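Side-chain contacts in protein similar to metal-dependent hydrolase (Staphylococcus aureus subsp. aureus Mu50, PDB 3ESH), which is probably a metal-dependent hydrolase of the metallo-beta-lactamase superfamily, its exact substrate unknown: residues 72-75 with 76-80; 138-142 with 143-147; 208-211 with 212-215. All coordinates share one frame; numbering follows the deposited sequence.

Contact 1: residues 72-75 with 76-80; sequences SEKQ and LRNFG
Q75 and F79 meet one turn apart in the short helix 73-78, which a capping box opens and a Schellman motif closes. Q75 CB lies 3.8 Å from F79 CD2, so the ring leans on the root of the chain. CG sits beside the backbone N (chi1 -65°), and from there the chain runs extended back toward the helix start. At the tip, OE1 takes a weak bond from S72 N at 3.3 Å and a second bond from K155 NZ. In return, Q75 N donates to S72 OG at 3.0 Å, completing the capping box. The backbone keeps helical spacing: L76 N reaches S72 O at 2.9 Å, while L76 CG comes within 3.0 Å of S72 O. On the outer side, the R77 guanidinium folds back with one face over K74 CA, its NH1 5.5 Å from E73 OE2, too far for a salt bridge. Past the last turn, F79 packs against F111 and W153. G80, with positive phi, is the C-prime residue: its N bonds R77 O, and V81 N reaches back to L76 O. F79 N donates to Q75 O at 2.8 Å.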
ATOM      1  N   SER A  72      37.512 -12.399   2.344  1.00 48.50           N
ATOM      2  CA  SER A  72      38.885 -11.964   2.175  1.00 51.73           C
ATOM      3  C   SER A  72      39.577 -12.027   3.531  1.00 54.77           C
ATOM      4  O   SER A  72      38.989 -12.452   4.530  1.00 56.00           O
ATOM      5  CB  SER A  72      38.929 -10.530   1.655  1.00 51.42           C
ATOM      6  OG  SER A  72      38.767  -9.610   2.722  1.00 52.95           O
ATOM      7  N   GLU A  73      40.830 -11.592   3.560  1.00 57.48           N
ATOM      8  CA  GLU A  73      41.612 -11.597   4.786  1.00 58.13           C
ATOM      9  C   GLU A  73      41.087 -10.494   5.687  1.00 58.42           C
ATOM     10  O   GLU A  73      41.013 -10.654   6.905  1.00 59.06           O
ATOM     11  CB  GLU A  73      43.082 -11.346   4.454  1.00 60.35           C
ATOM     12  CG  GLU A  73      44.057 -12.338   5.071  1.00 64.87           C
ATOM     13  CD  GLU A  73      43.646 -13.792   4.867  1.00 68.08           C
ATOM     14  OE1 GLU A  73      43.105 -14.120   3.787  1.00 68.71           O
ATOM     15  OE2 GLU A  73      43.879 -14.608   5.788  1.00 69.32           O
ATOM     16  N   LYS A  74      40.705  -9.378   5.078  1.00 57.41           N
ATOM     17  CA  LYS A  74      40.184  -8.250   5.819  1.00 57.44           C
ATOM     18  C   LYS A  74      38.814  -8.575   6.398  1.00 57.30           C
ATOM     19  O   LYS A  74      38.476  -8.144   7.503  1.00 57.04           O
ATOM     20  CB  LYS A  74      40.085  -7.028   4.911  1.00 57.75           C
ATOM     21  CG  LYS A  74      39.755  -5.747   5.643  1.00 60.39           C
ATOM     22  CD  LYS A  74      39.813  -4.558   4.703  1.00 62.69           C
ATOM     23  CE  LYS A  74      39.535  -3.254   5.433  1.00 63.71           C
ATOM     24  NZ  LYS A  74      39.669  -2.095   4.510  1.00 63.73           N
ATOM     25  N   GLN A  75      38.019  -9.332   5.653  1.00 57.18           N
ATOM     26  CA  GLN A  75      36.692  -9.696   6.131  1.00 55.05           C
ATOM     27  C   GLN A  75      36.788 -10.772   7.208  1.00 55.05           C
ATOM     28  O   GLN A  75      36.026 -10.752   8.165  1.00 56.09           O
ATOM     29  CB  GLN A  75      35.812 -10.162   4.969  1.00 52.84           C
ATOM     30  CG  GLN A  75      35.536  -9.056   3.961  1.00 51.96           C
ATOM     31  CD  GLN A  75      34.596  -9.484   2.861  1.00 51.40           C
ATOM     32  OE1 GLN A  75      34.788 -10.516   2.226  1.00 50.96           O
ATOM     33  NE2 GLN A  75      33.570  -8.683   2.623  1.00 51.49           N
ATOM     34  N   LEU A  76      37.726 -11.702   7.063  1.00 54.43           N
ATOM     35  CA  LEU A  76      37.871 -12.738   8.070  1.00 54.30           C
ATOM     36  C   LEU A  76      38.166 -12.072   9.415  1.00 56.09           C
ATOM     37  O   LEU A  76      37.584 -12.432  10.436  1.00 56.52           O
ATOM     38  CB  LEU A  76      38.987 -13.713   7.701  1.00 50.44           C
ATOM     39  CG  LEU A  76      38.722 -14.688   6.551  1.00 49.49           C
ATOM     40  CD1 LEU A  76      39.965 -15.514   6.284  1.00 47.40           C
ATOM     41  CD2 LEU A  76      37.571 -15.597   6.892  1.00 47.64           C
ATOM     42  N   ARG A  77      39.057 -11.091   9.416  1.00 57.49           N
ATOM     43  CA  ARG A  77      39.390 -10.394  10.650  1.00 60.36           C
ATOM     44  C   ARG A  77      38.237  -9.524  11.169  1.00 60.29           C
ATOM     45  O   ARG A  77      37.861  -9.608  12.337  1.00 59.92           O
ATOM     46  CB  ARG A  77      40.638  -9.518  10.459  1.00 62.43           C
ATOM     47  CG  ARG A  77      41.947 -10.285  10.399  1.00 64.93           C
ATOM     48  CD  ARG A  77      43.119  -9.382  10.775  1.00 65.79           C
ATOM     49  NE  ARG A  77      43.278  -8.268   9.848  1.00 67.59           N
ATOM     50  CZ  ARG A  77      43.699  -8.396   8.593  1.00 67.80           C
ATOM     51  NH1 ARG A  77      44.008  -9.596   8.118  1.00 66.78           N
ATOM     52  NH2 ARG A  77      43.809  -7.325   7.814  1.00 68.12           N
ATOM     53  N   ASN A  78      37.684  -8.682  10.302  1.00 59.95           N
ATOM     54  CA  ASN A  78      36.590  -7.811  10.694  1.00 58.99           C
ATOM     55  C   ASN A  78      35.365  -8.581  11.188  1.00 58.36           C
ATOM     56  O   ASN A  78      34.588  -8.058  11.991  1.00 58.20           O
ATOM     57  CB  ASN A  78      36.157  -6.926   9.522  1.00 60.68           C
ATOM     58  CG  ASN A  78      37.280  -6.053   8.993  1.00 62.14           C
ATOM     59  OD1 ASN A  78      38.304  -5.860   9.652  1.00 63.15           O
ATOM     60  ND2 ASN A  78      37.087  -5.508   7.795  1.00 62.24           N
ATOM     61  N   PHE A  79      35.184  -9.812  10.709  1.00 57.26           N
ATOM     62  CA  PHE A  79      34.024 -10.613  11.098  1.00 56.06           C
ATOM     63  C   PHE A  79      34.301 -11.692  12.141  1.00 54.88           C
ATOM     64  O   PHE A  79      33.477 -12.576  12.362  1.00 53.15           O
ATOM     65  CB  PHE A  79      33.390 -11.244   9.864  1.00 57.29           C
ATOM     66  CG  PHE A  79      32.710 -10.261   8.968  1.00 58.58           C
ATOM     67  CD1 PHE A  79      31.693  -9.451   9.453  1.00 59.32           C
ATOM     68  CD2 PHE A  79      33.077 -10.147   7.631  1.00 60.09           C
ATOM     69  CE1 PHE A  79      31.048  -8.541   8.620  1.00 59.06           C
ATOM     70  CE2 PHE A  79      32.436  -9.235   6.791  1.00 58.70           C
ATOM     71  CZ  PHE A  79      31.419  -8.433   7.289  1.00 59.48           C
ATOM     72  N   GLY A  80      35.469 -11.607  12.769  1.00 54.52           N
ATOM     73  CA  GLY A  80      35.848 -12.538  13.809  1.00 53.07           C
ATOM     74  C   GLY A  80      35.736 -14.013  13.494  1.00 52.99           C
ATOM     75  O   GLY A  80      35.296 -14.803  14.331  1.00 53.88           O
TER

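Contact 2: residues 138-142 with 143-147; sequences WHEFI and APNIR
A143 N donates weakly to two carbonyls of the preceding turn, H139 O at 3.0 Å and E140 O at 3.1 Å. Neither bond is straight, with N-H...O angles of 127° and 124°, as expected of one hydrogen shared between two acceptors. The next residue cannot continue the helical pattern. P144 N lies 2.8 Å from E140 O but has no hydrogen to give, and A143 has already turned out of the helix. The polar end of E140 is held by S148 OG, just beyond the loop. E140 leaves the helix with CG swung away from its own N and runs out extended, so that it reaches forward across N145, the carboxylate and amide planes 66° apart. The S148 hydroxyl that bonds E140 OE2 also bonds N145 N, tying glutamate and loop backbone to one group. Around this core the packing is close. A143 CB sits 3.3 Å from H139 O, P144 CB 3.5 Å from E140 O, and P144 CD 3.4 Å from I142 C. I142 turns CG2 over one face of the W138 ring, one helical turn back. Other subunits also meet this surface: H139 NE2 bonds E234 of the fourth, A143 packs on P144 of the third, and I146 lies on E234 of the second. Helix 135-142 and the loop after it form the crossover of a beta-alpha-beta unit joining the adjacent parallel strands 130-134 and 164-167. W138 rests on L164 and L166 of the latter strand, while F141 turns to M109, Y152 and Y160.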
ATOM      1  N   TRP A 138      15.647 -12.700  -3.075  1.00 33.72           N
ATOM      2  CA  TRP A 138      16.546 -12.864  -4.212  1.00 34.02           C
ATOM      3  C   TRP A 138      16.732 -11.557  -4.993  1.00 34.53           C
ATOM      4  O   TRP A 138      17.860 -11.192  -5.362  1.00 32.79           O
ATOM      5  CB  TRP A 138      16.007 -13.963  -5.123  1.00 30.69           C
ATOM      6  CG  TRP A 138      16.812 -14.158  -6.331  1.00 29.19           C
ATOM      7  CD1 TRP A 138      16.491 -13.765  -7.602  1.00 27.88           C
ATOM      8  CD2 TRP A 138      18.146 -14.690  -6.401  1.00 27.95           C
ATOM      9  NE1 TRP A 138      17.550 -14.007  -8.451  1.00 29.48           N
ATOM     10  CE2 TRP A 138      18.574 -14.570  -7.741  1.00 26.24           C
ATOM     11  CE3 TRP A 138      19.020 -15.250  -5.457  1.00 27.77           C
ATOM     12  CZ2 TRP A 138      19.840 -14.989  -8.161  1.00 28.45           C
ATOM     13  CZ3 TRP A 138      20.282 -15.666  -5.874  1.00 28.34           C
ATOM     14  CH2 TRP A 138      20.680 -15.530  -7.215  1.00 27.98           C
ATOM     15  N   HIS A 139      15.621 -10.857  -5.232  1.00 34.94           N
ATOM     16  CA  HIS A 139      15.638  -9.576  -5.960  1.00 34.74           C
ATOM     17  C   HIS A 139      16.537  -8.553  -5.274  1.00 35.77           C
ATOM     18  O   HIS A 139      17.284  -7.823  -5.929  1.00 35.14           O
ATOM     19  CB  HIS A 139      14.233  -8.980  -6.068  1.00 33.61           C
ATOM     20  CG  HIS A 139      13.341  -9.679  -7.044  1.00 35.36           C
ATOM     21  ND1 HIS A 139      12.009  -9.355  -7.201  1.00 34.34           N
ATOM     22  CD2 HIS A 139      13.593 -10.676  -7.930  1.00 32.73           C
ATOM     23  CE1 HIS A 139      11.479 -10.118  -8.140  1.00 32.55           C
ATOM     24  NE2 HIS A 139      12.418 -10.926  -8.597  1.00 34.24           N
ATOM     25  N   GLU A 140      16.460  -8.487  -3.950  1.00 37.12           N
ATOM     26  CA  GLU A 140      17.296  -7.535  -3.244  1.00 37.28           C
ATOM     27  C   GLU A 140      18.736  -8.047  -3.193  1.00 36.31           C
ATOM     28  O   GLU A 140      19.691  -7.271  -3.212  1.00 36.81           O
ATOM     29  CB  GLU A 140      16.762  -7.269  -1.828  1.00 37.73           C
ATOM     30  CG  GLU A 140      17.695  -6.357  -1.036  1.00 42.11           C
ATOM     31  CD  GLU A 140      17.081  -5.799   0.240  1.00 41.32           C
ATOM     32  OE1 GLU A 140      16.178  -6.446   0.805  1.00 41.70           O
ATOM     33  OE2 GLU A 140      17.525  -4.714   0.679  1.00 42.45           O
ATOM     34  N   PHE A 141      18.888  -9.361  -3.130  1.00 34.77           N
ATOM     35  CA  PHE A 141      20.215  -9.947  -3.085  1.00 35.93           C
ATOM     36  C   PHE A 141      21.053  -9.506  -4.298  1.00 35.83           C
ATOM     37  O   PHE A 141      22.242  -9.212  -4.160  1.00 35.76           O
ATOM     38  CB  PHE A 141      20.123 -11.472  -3.054  1.00 35.30           C
ATOM     39  CG  PHE A 141      21.419 -12.147  -3.354  1.00 35.45           C
ATOM     40  CD1 PHE A 141      22.501 -12.002  -2.492  1.00 34.45           C
ATOM     41  CD2 PHE A 141      21.573 -12.898  -4.516  1.00 35.99           C
ATOM     42  CE1 PHE A 141      23.728 -12.597  -2.781  1.00 36.96           C
ATOM     43  CE2 PHE A 141      22.797 -13.498  -4.820  1.00 36.04           C
ATOM     44  CZ  PHE A 141      23.876 -13.350  -3.953  1.00 36.81           C
ATOM     45  N   ILE A 142      20.433  -9.456  -5.474  1.00 37.08           N
ATOM     46  CA  ILE A 142      21.151  -9.056  -6.675  1.00 36.01           C
ATOM     47  C   ILE A 142      21.075  -7.563  -6.924  1.00 36.97           C
ATOM     48  O   ILE A 142      21.831  -7.035  -7.728  1.00 38.63           O
ATOM     49  CB  ILE A 142      20.642  -9.798  -7.944  1.00 35.22           C
ATOM     50  CG1 ILE A 142      19.181  -9.475  -8.194  1.00 34.26           C
ATOM     51  CG2 ILE A 142      20.840 -11.309  -7.789  1.00 35.45           C
ATOM     52  CD1 ILE A 142      18.643 -10.112  -9.459  1.00 34.87           C
ATOM     53  N   ALA A 143      20.157  -6.886  -6.239  1.00 36.15           N
ATOM     54  CA  ALA A 143      20.002  -5.431  -6.365  1.00 36.32           C
ATOM     55  C   ALA A 143      19.895  -4.827  -4.964  1.00 34.53           C
ATOM     56  O   ALA A 143      18.858  -4.293  -4.588  1.00 36.83           O
ATOM     57  CB  ALA A 143      18.744  -5.090  -7.189  1.00 37.59           C
ATOM     58  N   PRO A 144      20.971  -4.917  -4.176  1.00 32.54           N
ATOM     59  CA  PRO A 144      20.966  -4.373  -2.817  1.00 30.64           C
ATOM     60  C   PRO A 144      21.077  -2.853  -2.767  1.00 29.85           C
ATOM     61  O   PRO A 144      21.683  -2.258  -3.650  1.00 30.28           O
ATOM     62  CB  PRO A 144      22.175  -5.056  -2.181  1.00 29.96           C
ATOM     63  CG  PRO A 144      23.149  -5.106  -3.358  1.00 31.18           C
ATOM     64  CD  PRO A 144      22.268  -5.551  -4.491  1.00 31.15           C
ATOM     65  N   ASN A 145      20.501  -2.247  -1.725  1.00 29.74           N
ATOM     66  CA  ASN A 145      20.542  -0.794  -1.515  1.00 27.74           C
ATOM     67  C   ASN A 145      21.810  -0.403  -0.726  1.00 28.22           C
ATOM     68  O   ASN A 145      22.597  -1.273  -0.386  1.00 28.23           O
ATOM     69  CB  ASN A 145      19.269  -0.351  -0.780  1.00 28.16           C
ATOM     70  CG  ASN A 145      19.035  -1.138   0.504  1.00 29.21           C
ATOM     71  OD1 ASN A 145      17.964  -1.717   0.722  1.00 29.42           O
ATOM     72  ND2 ASN A 145      20.044  -1.168   1.356  1.00 27.84           N
ATOM     73  N   ILE A 146      22.004   0.888  -0.429  1.00 29.70           N
ATOM     74  CA  ILE A 146      23.215   1.322   0.289  1.00 31.74           C
ATOM     75  C   ILE A 146      23.424   0.689   1.645  1.00 33.07           C
ATOM     76  O   ILE A 146      24.533   0.731   2.180  1.00 34.35           O
ATOM     77  CB  ILE A 146      23.316   2.853   0.494  1.00 31.99           C
ATOM     78  CG1 ILE A 146      22.063   3.389   1.177  1.00 30.58           C
ATOM     79  CG2 ILE A 146      23.645   3.527  -0.834  1.00 31.10           C
ATOM     80  CD1 ILE A 146      22.172   4.867   1.528  1.00 31.04           C
ATOM     81  N   ARG A 147      22.372   0.105   2.203  1.00 32.87           N
ATOM     82  CA  ARG A 147      22.480  -0.560   3.484  1.00 32.26           C
ATOM     83  C   ARG A 147      22.674  -2.076   3.362  1.00 32.58           C
ATOM     84  O   ARG A 147      23.556  -2.626   4.009  1.00 33.16           O
ATOM     85  CB  ARG A 147      21.253  -0.261   4.364  1.00 33.94           C
ATOM     86  CG  ARG A 147      21.081  -1.247   5.508  1.00 36.41           C
ATOM     87  CD  ARG A 147      20.223  -0.696   6.633  1.00 36.14           C
ATOM     88  NE  ARG A 147      19.691  -1.758   7.484  1.00 35.34           N
ATOM     89  CZ  ARG A 147      19.483  -1.635   8.790  1.00 36.18           C
ATOM     90  NH1 ARG A 147      19.774  -0.489   9.395  1.00 34.58           N
ATOM     91  NH2 ARG A 147      18.967  -2.651   9.484  1.00 32.80           N
TER

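Contact 3: residues 208-211 with 212-215; sequences FPTT and AHKN
T210 OG1 meets H213 ND1 at 2.8 Å, coming in at the edge of the imidazole near its plane; either atom could be the donor. The same hydroxyl accepts from A212 N at 3.2 Å. It can serve both because chi1 of 70° places OG1 between the backbone N and the carbonyl carbon, facing the chain as it folds back. H213 N closes the loop on T210 O at 2.9 Å, fairly straight at the hydrogen but with the donor well above the carbonyl plane. The P209 ring lies over one face of the imidazole, the two side chains running at about a right angle to each other. Its CD makes a CH-pi contact 4.1 Å from the H213 ring centroid, 29° off the normal. The hydroxyl bond to A212 makes an ST turn, superimposed on a type I beta-turn at 210-213 in the loop between strand 199-203 and helix 226-242. Farther out, F208 and K214 lie side by side and point the same way, with F208 CE2 3.4 Å from K214 N and CZ 3.8 Å from K214 CB. The turn is held from outside as well: H213 NE2 bonds M23 O, F24 stacks on the imidazole, and D252 OD1 accepts from T211 N. F208 sits edge-to-face with F249 and also touches I237 of helix 226-242. The extended K214 chain brings its ammonium to the ring of Y260 in a cation-pi contact, with a weak bond from NZ to G264 O.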
ATOM      1  N   PHE A 208      14.777 -15.186  15.113  1.00 44.07           N
ATOM      2  CA  PHE A 208      14.943 -15.837  16.412  1.00 43.62           C
ATOM      3  C   PHE A 208      16.345 -16.450  16.326  1.00 43.49           C
ATOM      4  O   PHE A 208      16.508 -17.668  16.355  1.00 43.93           O
ATOM      5  CB  PHE A 208      13.887 -16.930  16.607  1.00 43.12           C
ATOM      6  CG  PHE A 208      13.789 -17.447  18.032  1.00 41.04           C
ATOM      7  CD1 PHE A 208      12.857 -18.430  18.364  1.00 41.39           C
ATOM      8  CD2 PHE A 208      14.618 -16.949  19.040  1.00 40.03           C
ATOM      9  CE1 PHE A 208      12.746 -18.910  19.677  1.00 39.94           C
ATOM     10  CE2 PHE A 208      14.514 -17.419  20.350  1.00 39.99           C
ATOM     11  CZ  PHE A 208      13.576 -18.405  20.667  1.00 39.37           C
ATOM     12  N   PRO A 209      17.379 -15.595  16.222  1.00 43.25           N
ATOM     13  CA  PRO A 209      18.798 -15.955  16.105  1.00 42.53           C
ATOM     14  C   PRO A 209      19.331 -16.938  17.134  1.00 42.39           C
ATOM     15  O   PRO A 209      19.883 -17.980  16.784  1.00 43.69           O
ATOM     16  CB  PRO A 209      19.512 -14.608  16.194  1.00 43.28           C
ATOM     17  CG  PRO A 209      18.476 -13.623  15.792  1.00 43.84           C
ATOM     18  CD  PRO A 209      17.246 -14.150  16.457  1.00 42.26           C
ATOM     19  N   THR A 210      19.182 -16.581  18.399  1.00 41.87           N
ATOM     20  CA  THR A 210      19.652 -17.406  19.503  1.00 41.71           C
ATOM     21  C   THR A 210      18.580 -17.496  20.574  1.00 41.05           C
ATOM     22  O   THR A 210      17.589 -16.771  20.530  1.00 42.24           O
ATOM     23  CB  THR A 210      20.912 -16.798  20.151  1.00 41.06           C
ATOM     24  OG1 THR A 210      20.561 -15.598  20.857  1.00 41.58           O
ATOM     25  CG2 THR A 210      21.935 -16.458  19.088  1.00 42.00           C
ATOM     26  N   THR A 211      18.796 -18.380  21.540  1.00 39.14           N
ATOM     27  CA  THR A 211      17.851 -18.557  22.630  1.00 38.15           C
ATOM     28  C   THR A 211      17.670 -17.279  23.431  1.00 35.96           C
ATOM     29  O   THR A 211      16.670 -17.110  24.121  1.00 36.32           O
ATOM     30  CB  THR A 211      18.309 -19.657  23.574  1.00 39.18           C
ATOM     31  OG1 THR A 211      19.639 -19.376  24.009  1.00 39.46           O
ATOM     32  CG2 THR A 211      18.270 -21.014  22.877  1.00 38.45           C
ATOM     33  N   ALA A 212      18.626 -16.369  23.333  1.00 36.48           N
ATOM     34  CA  ALA A 212      18.532 -15.109  24.061  1.00 37.07           C
ATOM     35  C   ALA A 212      17.574 -14.112  23.396  1.00 38.66           C
ATOM     36  O   ALA A 212      17.273 -13.067  23.971  1.00 39.62           O
ATOM     37  CB  ALA A 212      19.910 -14.483  24.205  1.00 36.59           C
ATOM     38  N   HIS A 213      17.098 -14.436  22.194  1.00 38.68           N
ATOM     39  CA  HIS A 213      16.177 -13.564  21.483  1.00 39.26           C
ATOM     40  C   HIS A 213      14.718 -14.024  21.565  1.00 39.88           C
ATOM     41  O   HIS A 213      13.885 -13.616  20.758  1.00 39.93           O
ATOM     42  CB  HIS A 213      16.581 -13.438  20.013  1.00 38.58           C
ATOM     43  CG  HIS A 213      17.889 -12.740  19.804  1.00 39.80           C
ATOM     44  ND1 HIS A 213      19.100 -13.386  19.899  1.00 38.40           N
ATOM     45  CD2 HIS A 213      18.171 -11.443  19.535  1.00 38.32           C
ATOM     46  CE1 HIS A 213      20.077 -12.517  19.694  1.00 38.14           C
ATOM     47  NE2 HIS A 213      19.538 -11.335  19.472  1.00 36.23           N
ATOM     48  N   LYS A 214      14.408 -14.860  22.547  1.00 39.39           N
ATOM     49  CA  LYS A 214      13.051 -15.350  22.694  1.00 39.38           C
ATOM     50  C   LYS A 214      12.025 -14.242  22.925  1.00 37.90           C
ATOM     51  O   LYS A 214      10.906 -14.319  22.424  1.00 38.43           O
ATOM     52  CB  LYS A 214      12.957 -16.359  23.830  1.00 40.19           C
ATOM     53  CG  LYS A 214      11.644 -17.070  23.831  1.00 43.32           C
ATOM     54  CD  LYS A 214      11.396 -17.807  25.123  1.00 44.90           C
ATOM     55  CE  LYS A 214       9.955 -18.254  25.192  1.00 47.54           C
ATOM     56  NZ  LYS A 214       9.596 -18.695  26.571  1.00 52.03           N
ATOM     57  N   ASN A 215      12.386 -13.218  23.693  1.00 36.54           N
ATOM     58  CA  ASN A 215      11.454 -12.115  23.933  1.00 37.45           C
ATOM     59  C   ASN A 215      11.189 -11.452  22.573  1.00 37.60           C
ATOM     60  O   ASN A 215      12.111 -10.989  21.910  1.00 38.76           O
ATOM     61  CB  ASN A 215      12.063 -11.094  24.891  1.00 37.19           C
ATOM     62  CG  ASN A 215      11.086  -9.992  25.272  1.00 37.75           C
ATOM     63  OD1 ASN A 215      10.388  -9.439  24.416  1.00 36.46           O
ATOM     64  ND2 ASN A 215      11.041  -9.658  26.566  1.00 38.16           N
TER

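In the fold
The three contacts are separate sites along the chain. Contacts 1 and 2 have centres 22 Å apart and nearest atoms about 10 Å apart; contact 3 lies 26 Å from each, centre to centre. Contacts 1 and 2 both touch the loop between helix 135-142 and strand 164-167: contact 1 at W153 and K155, contact 2 at Y152. F111 and M109, which touch them in turn, flank H110. That histidine, with H185 and D206, faces a vacant point that may be an empty metal site, consistent with the superfamily. E140 of contact 2 and P209 of contact 3 lie near these three residues without touching them.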